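PDB 3FEQ: putative amidohydrolase from Unidentified, which probably acts as a zinc-dependent prolidase of the amidohydrolase superfamily, hydrolysing dipeptides that end in proline. Local coordinates for residues C[50-55]-C[377-382]; C[103-108]-C[127-132]; C[137-142]-C[165-170]; C[229-234]-C[249-254]. All coordinates share one frame; numbering follows the deposited sequence.

Contact 1 (C[50-55]-C[377-382])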
loop_
_atom_site.group_PDB
_atom_site.type_symbol
_atom_site.label_atom_id
_atom_site.label_comp_id
_atom_site.label_asym_id
_atom_site.label_seq_id
_atom_site.Cartn_x
_atom_site.Cartn_y
_atom_site.Cartn_z
ATOM N N ILE C 50 -4.902 0.402 63.790
ATOM C CA ILE C 50 -5.559 -0.848 63.459
ATOM C C ILE C 50 -4.954 -1.939 64.338
ATOM O O ILE C 50 -3.743 -2.164 64.304
ATOM C CB ILE C 50 -5.380 -1.188 61.972
ATOM C CG1 ILE C 50 -5.951 -0.068 61.102
ATOM C CG2 ILE C 50 -6.058 -2.498 61.633
ATOM C CD1 ILE C 50 -5.338 0.018 59.724
ATOM N N ASP C 51 -5.787 -2.574 65.162
ATOM C CA ASP C 51 -5.294 -3.526 66.156
ATOM C C ASP C 51 -5.008 -4.882 65.535
ATOM O O ASP C 51 -5.913 -5.583 65.080
ATOM C CB ASP C 51 -6.267 -3.665 67.332
ATOM C CG ASP C 51 -5.588 -4.171 68.599
ATOM O OD1 ASP C 51 -5.669 -5.384 68.879
ATOM O OD2 ASP C 51 -4.961 -3.359 69.313
ATOM N N VAL C 52 -3.729 -5.235 65.519
ATOM C CA VAL C 52 -3.269 -6.454 64.890
ATOM C C VAL C 52 -2.651 -7.371 65.935
ATOM O O VAL C 52 -1.511 -7.813 65.800
ATOM C CB VAL C 52 -2.234 -6.140 63.813
ATOM C CG1 VAL C 52 -2.022 -7.348 62.922
ATOM C CG2 VAL C 52 -2.686 -4.949 62.985
ATOM N N ARG C 53 -3.409 -7.643 66.990
ATOM C CA ARG C 53 -2.912 -8.462 68.088
ATOM C C ARG C 53 -2.950 -9.943 67.702
ATOM O O ARG C 53 -3.939 -10.424 67.135
ATOM C CB ARG C 53 -3.679 -8.151 69.395
ATOM C CG ARG C 53 -4.670 -9.217 69.918
ATOM C CD ARG C 53 -5.974 -9.312 69.109
ATOM N NE ARG C 53 -6.604 -8.016 68.886
ATOM C CZ ARG C 53 -7.565 -7.782 67.998
ATOM N NH1 ARG C 53 -8.072 -6.563 67.883
ATOM N NH2 ARG C 53 -8.014 -8.758 67.220
ATOM N N GLY C 54 -1.836 -10.635 67.929
ATOM C CA GLY C 54 -1.743 -12.069 67.654
ATOM C C GLY C 54 -2.013 -12.420 66.200
ATOM O O GLY C 54 -2.612 -13.458 65.899
ATOM N N LYS C 55 -1.590 -11.530 65.301
ATOM C CA LYS C 55 -1.767 -11.713 63.866
ATOM C C LYS C 55 -0.503 -11.354 63.110
ATOM O O LYS C 55 0.184 -10.393 63.457
ATOM C CB LYS C 55 -2.951 -10.892 63.364
ATOM C CG LYS C 55 -4.264 -11.623 63.531
ATOM C CD LYS C 55 -5.443 -10.745 63.211
ATOM C CE LYS C 55 -5.741 -9.801 64.352
ATOM N NZ LYS C 55 -7.022 -9.089 64.125
ATOM N N LEU C 377 1.232 -4.114 52.678
ATOM C CA LEU C 377 1.195 -5.057 53.784
ATOM C C LEU C 377 0.009 -5.987 53.696
ATOM O O LEU C 377 -1.062 -5.618 53.209
ATOM C CB LEU C 377 1.128 -4.329 55.127
ATOM C CG LEU C 377 2.396 -3.733 55.750
ATOM C CD1 LEU C 377 3.668 -4.405 55.230
ATOM C CD2 LEU C 377 2.434 -2.228 55.516
ATOM N N VAL C 378 0.203 -7.188 54.218
ATOM C CA VAL C 378 -0.873 -8.135 54.400
ATOM C C VAL C 378 -0.945 -8.446 55.881
ATOM O O VAL C 378 0.085 -8.569 56.543
ATOM C CB VAL C 378 -0.608 -9.421 53.609
ATOM C CG1 VAL C 378 -1.532 -10.517 54.054
ATOM C CG2 VAL C 378 -0.798 -9.167 52.146
ATOM N N VAL C 379 -2.162 -8.507 56.409
ATOM C CA VAL C 379 -2.369 -8.954 57.769
ATOM C C VAL C 379 -3.054 -10.314 57.822
ATOM O O VAL C 379 -4.137 -10.512 57.280
ATOM C CB VAL C 379 -3.096 -7.906 58.607
ATOM C CG1 VAL C 379 -3.586 -8.506 59.907
ATOM C CG2 VAL C 379 -2.176 -6.742 58.876
ATOM N N LEU C 380 -2.405 -11.236 58.519
ATOM C CA LEU C 380 -2.650 -12.648 58.372
ATOM C C LEU C 380 -3.079 -13.221 59.716
ATOM O O LEU C 380 -2.436 -12.976 60.733
ATOM C CB LEU C 380 -1.348 -13.307 57.931
ATOM C CG LEU C 380 -1.311 -14.128 56.654
ATOM C CD1 LEU C 380 -2.284 -13.567 55.646
ATOM C CD2 LEU C 380 0.099 -14.122 56.109
ATOM N N ASP C 381 -4.162 -13.987 59.712
ATOM C CA ASP C 381 -4.668 -14.649 60.916
ATOM C C ASP C 381 -4.016 -16.023 61.105
ATOM O O ASP C 381 -4.542 -17.046 60.663
ATOM C CB ASP C 381 -6.194 -14.795 60.810
ATOM C CG ASP C 381 -6.832 -15.375 62.068
ATOM O OD1 ASP C 381 -6.569 -14.856 63.172
ATOM O OD2 ASP C 381 -7.637 -16.325 61.943
ATOM N N GLY C 382 -2.868 -16.048 61.766
ATOM C CA GLY C 382 -2.136 -17.287 61.934
ATOM C C GLY C 382 -0.709 -17.095 61.489
ATOM O O GLY C 382 -0.330 -16.009 61.064
#
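V52 and V379 meet methyl to methyl at the buried end of this contact. Between the two valines the shortest approach is V52 CG1 to V379 CG1, 3.6 Å, and V379 CG2 lies 4.1 Å from the same V52 CG1. Each valine points its CB at the other segment, and in each CG1 is anti to the backbone N (chi1 -165° in V52, 167° in V379), so that branch leads into the interface. A short, branched apolar side chain suits this place, because the segments share no hydrogen bond and are joined here by apolar packing. Beside the valines, K55 lays the aliphatic start of its chain against the other backbone, its CB 3.4 Å from L380 O. The fit loosens toward solvent. D381 OD1 comes no nearer than 4.0 Å to K55 CG, and the lysine then bends away, leaving its NZ 5.9 Å from D381 OD1; any attraction between these opposite charges is probably slight. Where the strand gives way to the loop, D51 and R53 form a salt bridge of weak hydrogen-bond geometry within their own segment. The loop itself is a type II turn from V52 to K55, in which G54 takes the positive phi (59°) that glycine tolerates easily. Together the segments help build the small beta domain that flanks the barrel in amidohydrolases. V52 also packs on L8 of strand 5-9, while V379 rests on V57 of strand 56-66 and Y400 of strand 398-403, and K55 and D381 both touch E399 of that last strand.

Contact 2 (C[103-108]-C[127-132])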
loop_
_atom_site.group_PDB
_atom_site.type_symbol
_atom_site.label_atom_id
_atom_site.label_comp_id
_atom_site.label_asym_id
_atom_site.label_seq_id
_atom_site.Cartn_x
_atom_site.Cartn_y
_atom_site.Cartn_z
ATOM N N THR C 103 -0.286 -7.697 46.075
ATOM C CA THR C 103 -0.339 -6.248 46.010
ATOM C C THR C 103 0.459 -5.753 44.817
ATOM O O THR C 103 0.365 -4.591 44.428
ATOM C CB THR C 103 0.192 -5.602 47.296
ATOM O OG1 THR C 103 1.328 -6.333 47.767
ATOM C CG2 THR C 103 -0.870 -5.603 48.364
ATOM N N SER C 104 1.245 -6.655 44.243
ATOM C CA SER C 104 1.982 -6.376 43.030
ATOM C C SER C 104 1.935 -7.624 42.173
ATOM O O SER C 104 1.874 -8.725 42.699
ATOM C CB SER C 104 3.421 -6.000 43.372
ATOM O OG SER C 104 3.459 -4.795 44.131
ATOM N N VAL C 105 1.819 -7.447 40.861
ATOM C CA VAL C 105 1.884 -8.563 39.914
ATOM C C VAL C 105 2.665 -8.127 38.704
ATOM O O VAL C 105 2.566 -6.970 38.287
ATOM C CB VAL C 105 0.499 -9.035 39.403
ATOM C CG1 VAL C 105 -0.224 -9.859 40.444
ATOM C CG2 VAL C 105 -0.339 -7.874 38.924
ATOM N N ARG C 106 3.450 -9.052 38.157
ATOM C CA ARG C 106 4.139 -8.828 36.900
ATOM C C ARG C 106 3.384 -9.544 35.803
ATOM O O ARG C 106 3.469 -10.758 35.702
ATOM C CB ARG C 106 5.553 -9.377 36.967
ATOM C CG ARG C 106 6.444 -8.928 35.846
ATOM C CD ARG C 106 7.849 -9.457 36.055
ATOM N NE ARG C 106 7.896 -10.910 35.967
ATOM C CZ ARG C 106 8.969 -11.601 35.588
ATOM N NH1 ARG C 106 10.107 -10.973 35.276
ATOM N NH2 ARG C 106 8.905 -12.926 35.522
ATOM N N ASP C 107 2.644 -8.787 34.996
ATOM C CA ASP C 107 1.877 -9.332 33.882
ATOM C C ASP C 107 2.794 -9.775 32.751
ATOM O O ASP C 107 3.732 -9.070 32.387
ATOM C CB ASP C 107 0.879 -8.291 33.359
ATOM C CG ASP C 107 -0.104 -8.872 32.353
ATOM O OD1 ASP C 107 0.140 -8.744 31.132
ATOM O OD2 ASP C 107 -1.121 -9.446 32.792
ATOM N N ALA C 108 2.516 -10.951 32.199
ATOM C CA ALA C 108 3.427 -11.583 31.256
ATOM C C ALA C 108 2.862 -11.475 29.854
ATOM O O ALA C 108 2.902 -12.416 29.086
ATOM C CB ALA C 108 3.673 -13.051 31.642
ATOM N N PRO C 127 -3.932 -5.134 42.202
ATOM C CA PRO C 127 -2.522 -4.990 42.551
ATOM C C PRO C 127 -1.872 -3.982 41.638
ATOM O O PRO C 127 -2.439 -3.670 40.594
ATOM C CB PRO C 127 -1.942 -6.375 42.257
ATOM C CG PRO C 127 -3.130 -7.284 42.158
ATOM C CD PRO C 127 -4.222 -6.462 41.635
ATOM N N ARG C 128 -0.710 -3.473 42.035
ATOM C CA ARG C 128 0.152 -2.718 41.133
ATOM C C ARG C 128 0.552 -3.664 40.032
ATOM O O ARG C 128 0.784 -4.844 40.285
ATOM C CB ARG C 128 1.390 -2.173 41.856
ATOM C CG ARG C 128 2.480 -1.610 40.941
ATOM C CD ARG C 128 3.592 -0.919 41.721
ATOM N NE ARG C 128 3.562 -1.276 43.133
ATOM C CZ ARG C 128 3.385 -0.406 44.123
ATOM N NH1 ARG C 128 3.356 -0.835 45.378
ATOM N NH2 ARG C 128 3.251 0.892 43.863
ATOM N N ILE C 129 0.552 -3.159 38.800
ATOM C CA ILE C 129 0.909 -3.961 37.640
ATOM C C ILE C 129 2.286 -3.551 37.088
ATOM O O ILE C 129 2.591 -2.357 36.950
ATOM C CB ILE C 129 -0.174 -3.873 36.549
ATOM C CG1 ILE C 129 -1.543 -4.245 37.122
ATOM C CG2 ILE C 129 0.128 -4.821 35.410
ATOM C CD1 ILE C 129 -2.727 -3.854 36.238
ATOM N N PHE C 130 3.125 -4.552 36.828
ATOM C CA PHE C 130 4.319 -4.364 36.022
ATOM C C PHE C 130 4.101 -4.947 34.634
ATOM O O PHE C 130 4.403 -6.120 34.399
ATOM C CB PHE C 130 5.535 -5.004 36.689
ATOM C CG PHE C 130 5.928 -4.352 37.981
ATOM C CD1 PHE C 130 5.527 -4.886 39.196
ATOM C CD2 PHE C 130 6.689 -3.200 37.984
ATOM C CE1 PHE C 130 5.865 -4.279 40.381
ATOM C CE2 PHE C 130 7.041 -2.588 39.171
ATOM C CZ PHE C 130 6.628 -3.125 40.370
ATOM N N PRO C 131 3.612 -4.115 33.698
ATOM C CA PRO C 131 3.126 -4.619 32.430
ATOM C C PRO C 131 4.264 -4.974 31.478
ATOM O O PRO C 131 5.315 -4.321 31.471
ATOM C CB PRO C 131 2.317 -3.449 31.887
ATOM C CG PRO C 131 3.005 -2.261 32.411
ATOM C CD PRO C 131 3.562 -2.646 33.755
ATOM N N SER C 132 4.057 -6.038 30.713
ATOM C CA SER C 132 4.981 -6.417 29.659
ATOM C C SER C 132 4.540 -5.810 28.320
ATOM O O SER C 132 5.321 -5.742 27.365
ATOM C CB SER C 132 5.089 -7.948 29.570
ATOM O OG SER C 132 5.762 -8.493 30.706
#
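S132 OG is gripped by two groups: it donates to D107 O at 2.7 Å, and it is also hydrogen-bonded to Q188 NE2. The hydroxyl sits in the plane of the D107 carbonyl, a short polar side chain that ties the two chains together just past the paired strands. Upstream, the parallel strands exchange bonds in the usual alternation: R128 N to T103 O, V105 N to R128 O (2.9 Å), and F130 N to V105 O (2.9 Å). The next one, D107 N to F130 O, is weak, but Q188 NE2 also binds F130 O. Where V105 and I129 point, the packing is apolar. V105 CG2 lies between its backbone N and carbonyl carbon, from where it reaches P127 CB at 4.0 Å and I129 CG1 at 4.2 Å; M97 and L94 of helix 90-99 close over these residues. S104 and R128 point to the other face, with S104 OG at the edge of the guanidinium, 3.7 Å from R128 NE, while R128 NH1 forms a salt bridge with D376. The carboxylate of D107 is bound by the backbone N of A111 and of V68. Strand 102-107, helix 113-120 and strand 128-129 form a parallel beta-alpha-beta unit of the TIM barrel; just past the C-terminal end of strand 102-107, the side chain of A108 comes within about 4 Å of a zinc ion.

Contact 3 (C[137-142]-C[165-170])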
loop_
_atom_site.group_PDB
_atom_site.type_symbol
_atom_site.label_atom_id
_atom_site.label_comp_id
_atom_site.label_asym_id
_atom_site.label_seq_id
_atom_site.Cartn_x
_atom_site.Cartn_y
_atom_site.Cartn_z
ATOM N N SER C 137 6.570 -12.949 19.940
ATOM C CA SER C 137 6.600 -14.321 19.470
ATOM C C SER C 137 6.949 -14.331 17.998
ATOM O O SER C 137 6.611 -13.396 17.282
ATOM C CB SER C 137 5.270 -15.025 19.699
ATOM O OG SER C 137 5.273 -16.307 19.090
ATOM N N GLN C 138 7.704 -15.343 17.572
ATOM C CA GLN C 138 7.963 -15.562 16.153
ATOM C C GLN C 138 6.716 -16.157 15.518
ATOM O O GLN C 138 5.762 -16.509 16.208
ATOM C CB GLN C 138 9.158 -16.496 15.938
ATOM C CG GLN C 138 9.065 -17.800 16.696
ATOM C CD GLN C 138 9.679 -18.942 15.933
ATOM O OE1 GLN C 138 10.869 -19.221 16.060
ATOM N NE2 GLN C 138 8.867 -19.615 15.129
ATOM N N THR C 139 6.723 -16.243 14.200
ATOM C CA THR C 139 5.635 -16.860 13.476
ATOM C C THR C 139 5.533 -18.329 13.863
ATOM O O THR C 139 6.540 -19.027 13.969
ATOM C CB THR C 139 5.825 -16.693 11.946
ATOM O OG1 THR C 139 5.833 -15.299 11.615
ATOM C CG2 THR C 139 4.696 -17.359 11.186
ATOM N N GLY C 140 4.313 -18.775 14.134
ATOM C CA GLY C 140 4.070 -20.159 14.508
ATOM C C GLY C 140 4.526 -20.438 15.918
ATOM O O GLY C 140 4.594 -21.594 16.342
ATOM N N GLY C 141 4.831 -19.365 16.643
ATOM C CA GLY C 141 5.460 -19.456 17.950
ATOM C C GLY C 141 4.421 -19.612 19.028
ATOM O O GLY C 141 3.238 -19.757 18.739
ATOM N N HIS C 142 4.859 -19.572 20.282
ATOM C CA HIS C 142 3.967 -19.876 21.392
ATOM C C HIS C 142 2.913 -18.779 21.461
ATOM O O HIS C 142 1.817 -18.987 21.975
ATOM C CB HIS C 142 4.753 -20.056 22.712
ATOM C CG HIS C 142 3.905 -20.439 23.894
ATOM N ND1 HIS C 142 3.072 -21.540 23.899
ATOM C CD2 HIS C 142 3.781 -19.873 25.121
ATOM C CE1 HIS C 142 2.453 -21.618 25.065
ATOM N NE2 HIS C 142 2.867 -20.620 25.825
ATOM N N ALA C 165 -0.044 -11.939 22.996
ATOM C CA ALA C 165 1.200 -11.744 22.270
ATOM C C ALA C 165 1.033 -10.950 20.988
ATOM O O ALA C 165 -0.079 -10.644 20.579
ATOM C CB ALA C 165 1.850 -13.093 21.972
ATOM N N ARG C 166 2.161 -10.608 20.375
ATOM C CA ARG C 166 2.237 -10.205 18.970
ATOM C C ARG C 166 3.278 -11.050 18.204
ATOM O O ARG C 166 4.278 -11.502 18.764
ATOM C CB ARG C 166 2.616 -8.723 18.875
ATOM C CG ARG C 166 3.855 -8.341 19.694
ATOM C CD ARG C 166 4.116 -6.838 19.674
ATOM N NE ARG C 166 4.289 -6.330 18.317
ATOM C CZ ARG C 166 4.722 -5.105 18.027
ATOM N NH1 ARG C 166 5.031 -4.248 18.994
ATOM N NH2 ARG C 166 4.864 -4.741 16.766
ATOM N N VAL C 167 3.043 -11.252 16.918
ATOM C CA VAL C 167 4.006 -11.946 16.098
ATOM C C VAL C 167 4.948 -10.959 15.417
ATOM O O VAL C 167 4.524 -10.072 14.682
ATOM C CB VAL C 167 3.315 -12.814 15.043
ATOM C CG1 VAL C 167 4.354 -13.677 14.329
ATOM C CG2 VAL C 167 2.246 -13.695 15.701
ATOM N N VAL C 168 6.231 -11.103 15.687
ATOM C CA VAL C 168 7.250 -10.345 14.984
ATOM C C VAL C 168 8.432 -11.250 14.782
ATOM O O VAL C 168 8.793 -12.027 15.661
ATOM C CB VAL C 168 7.763 -9.123 15.777
ATOM C CG1 VAL C 168 6.931 -7.906 15.490
ATOM C CG2 VAL C 168 7.825 -9.411 17.256
ATOM N N ASP C 169 9.032 -11.128 13.611
ATOM C CA ASP C 169 10.174 -11.921 13.248
ATOM C C ASP C 169 11.253 -10.973 12.770
ATOM O O ASP C 169 10.957 -9.862 12.289
ATOM C CB ASP C 169 9.800 -12.902 12.131
ATOM C CG ASP C 169 8.587 -13.754 12.478
ATOM O OD1 ASP C 169 8.784 -14.925 12.902
ATOM O OD2 ASP C 169 7.445 -13.244 12.323
ATOM N N GLY C 170 12.502 -11.401 12.927
ATOM C CA GLY C 170 13.610 -10.694 12.325
ATOM C C GLY C 170 14.269 -9.744 13.283
ATOM O O GLY C 170 13.635 -9.244 14.211
#
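T139 and D169 cross at about a right angle, and the carboxylate meets the threonine with both oxygens. D169 OD1 accepts T139 N at 2.8 Å on its syn lone pair, with a nearly straight N-H...O angle of 169°. D169 OD2 takes the proton of T139 OG1 at 2.7 Å, again on the syn side but out of the carboxylate plane. With OG1 anti to its carbonyl carbon (chi1 -61°), the threonine offers hydroxyl and backbone N-H together, a pair well matched to an aspartate. V167 fills in alongside, its CG1 3.5 Å from T139 OG1. Strands 135-137 and 165-167 form a two-stranded parallel sheet within the amidohydrolase domain: S137 N binds R166 O at 3.0 Å, and V168 N binds S137 O at 2.8 Å. Beyond S137 the chain enters a type II turn from Q138 to G141, where G140 has the positive phi (74°) favourable to glycine. Q138 bends back to give its NE2 to T139 O, and S137 OG donates to Q138 O at 2.9 Å. D169 OD1 also forms a salt bridge with R179 of a second subunit, whose L176 packs on T139 and D169.

Contact 4 (C[229-234]-C[249-254]). With ZN (zinc ion), chain V.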
loop_
_atom_site.group_PDB
_atom_site.type_symbol
_atom_site.label_atom_id
_atom_site.label_comp_id
_atom_site.label_asym_id
_atom_site.label_seq_id
_atom_site.Cartn_x
_atom_site.Cartn_y
_atom_site.Cartn_z
ATOM N N MET C 229 12.210 -11.108 30.179
ATOM C CA MET C 229 11.756 -12.388 30.716
ATOM C C MET C 229 11.427 -13.303 29.548
ATOM O O MET C 229 11.020 -12.830 28.493
ATOM C CB MET C 229 10.537 -12.212 31.634
ATOM C CG MET C 229 9.371 -11.404 31.058
ATOM S SD MET C 229 8.146 -11.013 32.322
ATOM C CE MET C 229 7.426 -12.630 32.463
ATOM N N ALA C 230 11.598 -14.607 29.725
ATOM C CA ALA C 230 11.600 -15.513 28.586
ATOM C C ALA C 230 10.990 -16.866 28.902
ATOM O O ALA C 230 11.358 -17.527 29.866
ATOM C CB ALA C 230 13.009 -15.681 28.047
ATOM N N HIS C 231 10.052 -17.278 28.068
ATOM C CA HIS C 231 9.310 -18.499 28.298
ATOM C C HIS C 231 10.106 -19.637 27.671
ATOM O O HIS C 231 10.454 -19.581 26.491
ATOM C CB HIS C 231 7.914 -18.360 27.681
ATOM C CG HIS C 231 7.229 -19.661 27.412
ATOM N ND1 HIS C 231 6.132 -20.083 28.131
ATOM C CD2 HIS C 231 7.432 -20.595 26.453
ATOM C CE1 HIS C 231 5.715 -21.242 27.657
ATOM N NE2 HIS C 231 6.488 -21.576 26.639
ATOM N N ALA C 232 10.432 -20.645 28.471
ATOM C CA ALA C 232 11.282 -21.749 28.007
ATOM C C ALA C 232 11.080 -22.962 28.882
ATOM O O ALA C 232 10.976 -22.831 30.096
ATOM C CB ALA C 232 12.770 -21.343 27.990
ATOM N N TYR C 233 10.998 -24.138 28.266
ATOM C CA TYR C 233 10.824 -25.366 29.024
ATOM C C TYR C 233 12.108 -26.156 29.186
ATOM O O TYR C 233 12.550 -26.373 30.303
ATOM C CB TYR C 233 9.729 -26.236 28.422
ATOM C CG TYR C 233 8.339 -25.774 28.794
ATOM C CD1 TYR C 233 7.912 -25.774 30.113
ATOM C CD2 TYR C 233 7.459 -25.323 27.830
ATOM C CE1 TYR C 233 6.639 -25.329 30.454
ATOM C CE2 TYR C 233 6.196 -24.886 28.162
ATOM C CZ TYR C 233 5.786 -24.891 29.466
ATOM O OH TYR C 233 4.516 -24.452 29.772
ATOM N N THR C 234 12.714 -26.564 28.073
ATOM C CA THR C 234 13.831 -27.521 28.099
ATOM C C THR C 234 15.183 -26.863 28.412
ATOM O O THR C 234 15.349 -25.653 28.218
ATOM C CB THR C 234 13.959 -28.256 26.758
ATOM O OG1 THR C 234 14.380 -27.329 25.746
ATOM C CG2 THR C 234 12.624 -28.876 26.357
ATOM N N ILE C 249 13.632 -16.563 33.617
ATOM C CA ILE C 249 13.147 -17.649 32.784
ATOM C C ILE C 249 11.827 -18.075 33.365
ATOM O O ILE C 249 11.707 -18.211 34.576
ATOM C CB ILE C 249 14.101 -18.838 32.850
ATOM C CG1 ILE C 249 15.413 -18.504 32.142
ATOM C CG2 ILE C 249 13.454 -20.080 32.268
ATOM C CD1 ILE C 249 15.303 -18.405 30.625
ATOM N N GLU C 250 10.818 -18.210 32.510
ATOM C CA GLU C 250 9.465 -18.543 32.951
ATOM C C GLU C 250 9.217 -20.035 32.807
ATOM O O GLU C 250 9.649 -20.651 31.834
ATOM C CB GLU C 250 8.418 -17.742 32.168
ATOM C CG GLU C 250 8.670 -16.235 32.126
ATOM C CD GLU C 250 8.780 -15.605 33.514
ATOM O OE1 GLU C 250 7.742 -15.486 34.202
ATOM O OE2 GLU C 250 9.897 -15.189 33.904
ATOM N N HIS C 251 8.510 -20.608 33.777
ATOM C CA HIS C 251 8.231 -22.050 33.824
ATOM C C HIS C 251 9.488 -22.864 34.080
ATOM O O HIS C 251 9.845 -23.132 35.231
ATOM C CB HIS C 251 7.556 -22.528 32.542
ATOM C CG HIS C 251 6.532 -21.580 32.012
ATOM N ND1 HIS C 251 5.308 -21.404 32.614
ATOM C CD2 HIS C 251 6.561 -20.737 30.956
ATOM C CE1 HIS C 251 4.612 -20.512 31.931
ATOM N NE2 HIS C 251 5.351 -20.090 30.921
ATOM N N GLY C 252 10.165 -23.249 33.007
ATOM C CA GLY C 252 11.475 -23.886 33.123
ATOM C C GLY C 252 11.383 -25.309 33.631
ATOM O O GLY C 252 12.330 -25.822 34.225
ATOM N N ASN C 253 10.252 -25.957 33.352
ATOM C CA ASN C 253 9.906 -27.246 33.943
ATOM C C ASN C 253 10.859 -28.367 33.576
ATOM O O ASN C 253 10.924 -29.373 34.280
ATOM C CB ASN C 253 8.497 -27.655 33.533
ATOM C CG ASN C 253 7.443 -26.711 34.052
ATOM O OD1 ASN C 253 7.615 -25.491 34.030
ATOM N ND2 ASN C 253 6.330 -27.270 34.512
ATOM N N LEU C 254 11.576 -28.209 32.465
ATOM C CA LEU C 254 12.413 -29.283 31.952
ATOM C C LEU C 254 13.906 -28.931 31.923
ATOM O O LEU C 254 14.597 -29.236 30.947
ATOM C CB LEU C 254 11.923 -29.737 30.568
ATOM C CG LEU C 254 10.469 -30.234 30.446
ATOM C CD1 LEU C 254 10.182 -30.878 29.104
ATOM C CD2 LEU C 254 10.077 -31.198 31.551
HETATM ZN ZN ZN V . 4.586 -18.727 29.139
#
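A zinc site of the amidohydrolase barrel straddles these two neighbouring parallel strands, each giving one histidine. H231 binds the metal through ND1 at 2.3 Å and H251 through NE2 at 2.4 Å. The ring planes stand 76° apart, and the two ligand nitrogens approach each other because both face the zinc, not because they are bonded to one another. H231 holds CG anti to its backbone N (chi1 159°), which brings ND1 to the metal. Y233 places its OH over one face of the H251 ring, about 4.1 Å above the plane, and that hydroxyl is hydrogen-bonded to Y277 OH. Along the backbone, E250 N donates to A230 O at 2.8 Å and L254 N to Y233 O at 3.0 Å; between them the register slips by one at a beta bulge, where G252 accepts a positive phi. M229 CE lies against the carboxylate of E250, 3.4 Å from E250 OE1, an oxygen hydrogen-bonded to H65 ND1 of the neighbouring metal site. The remaining ring nitrogens have partners too, H231 NE2 on G195 O and H251 ND1 on T273 OG1. These second-shell bonds probably fix the rotation of both imidazoles and, for H231, favour the tautomer that turns a lone pair toward zinc.

In the fold
The segments of contact 1 bracket the other three contacts along the chain, which follow one another as contacts 2, 3 and 4. Contact 1 lies in the beta domain, its centre 25 Å from that of contact 2 and 36 Å from that of contact 4, though contacts 1 and 2 reach the same large sheet. Contacts 2 and 4 each join the two parallel strands of a beta-alpha-beta unit of the barrel, with centres 19 Å apart, and they touch through the R106 to E250 salt bridge. Contact 3, about 17 Å from contact 4 between centres, reaches it through the stacked rings of H142 and H231. The zinc centre is thus tied to both the barrel strands and a loop next to the subunit interface.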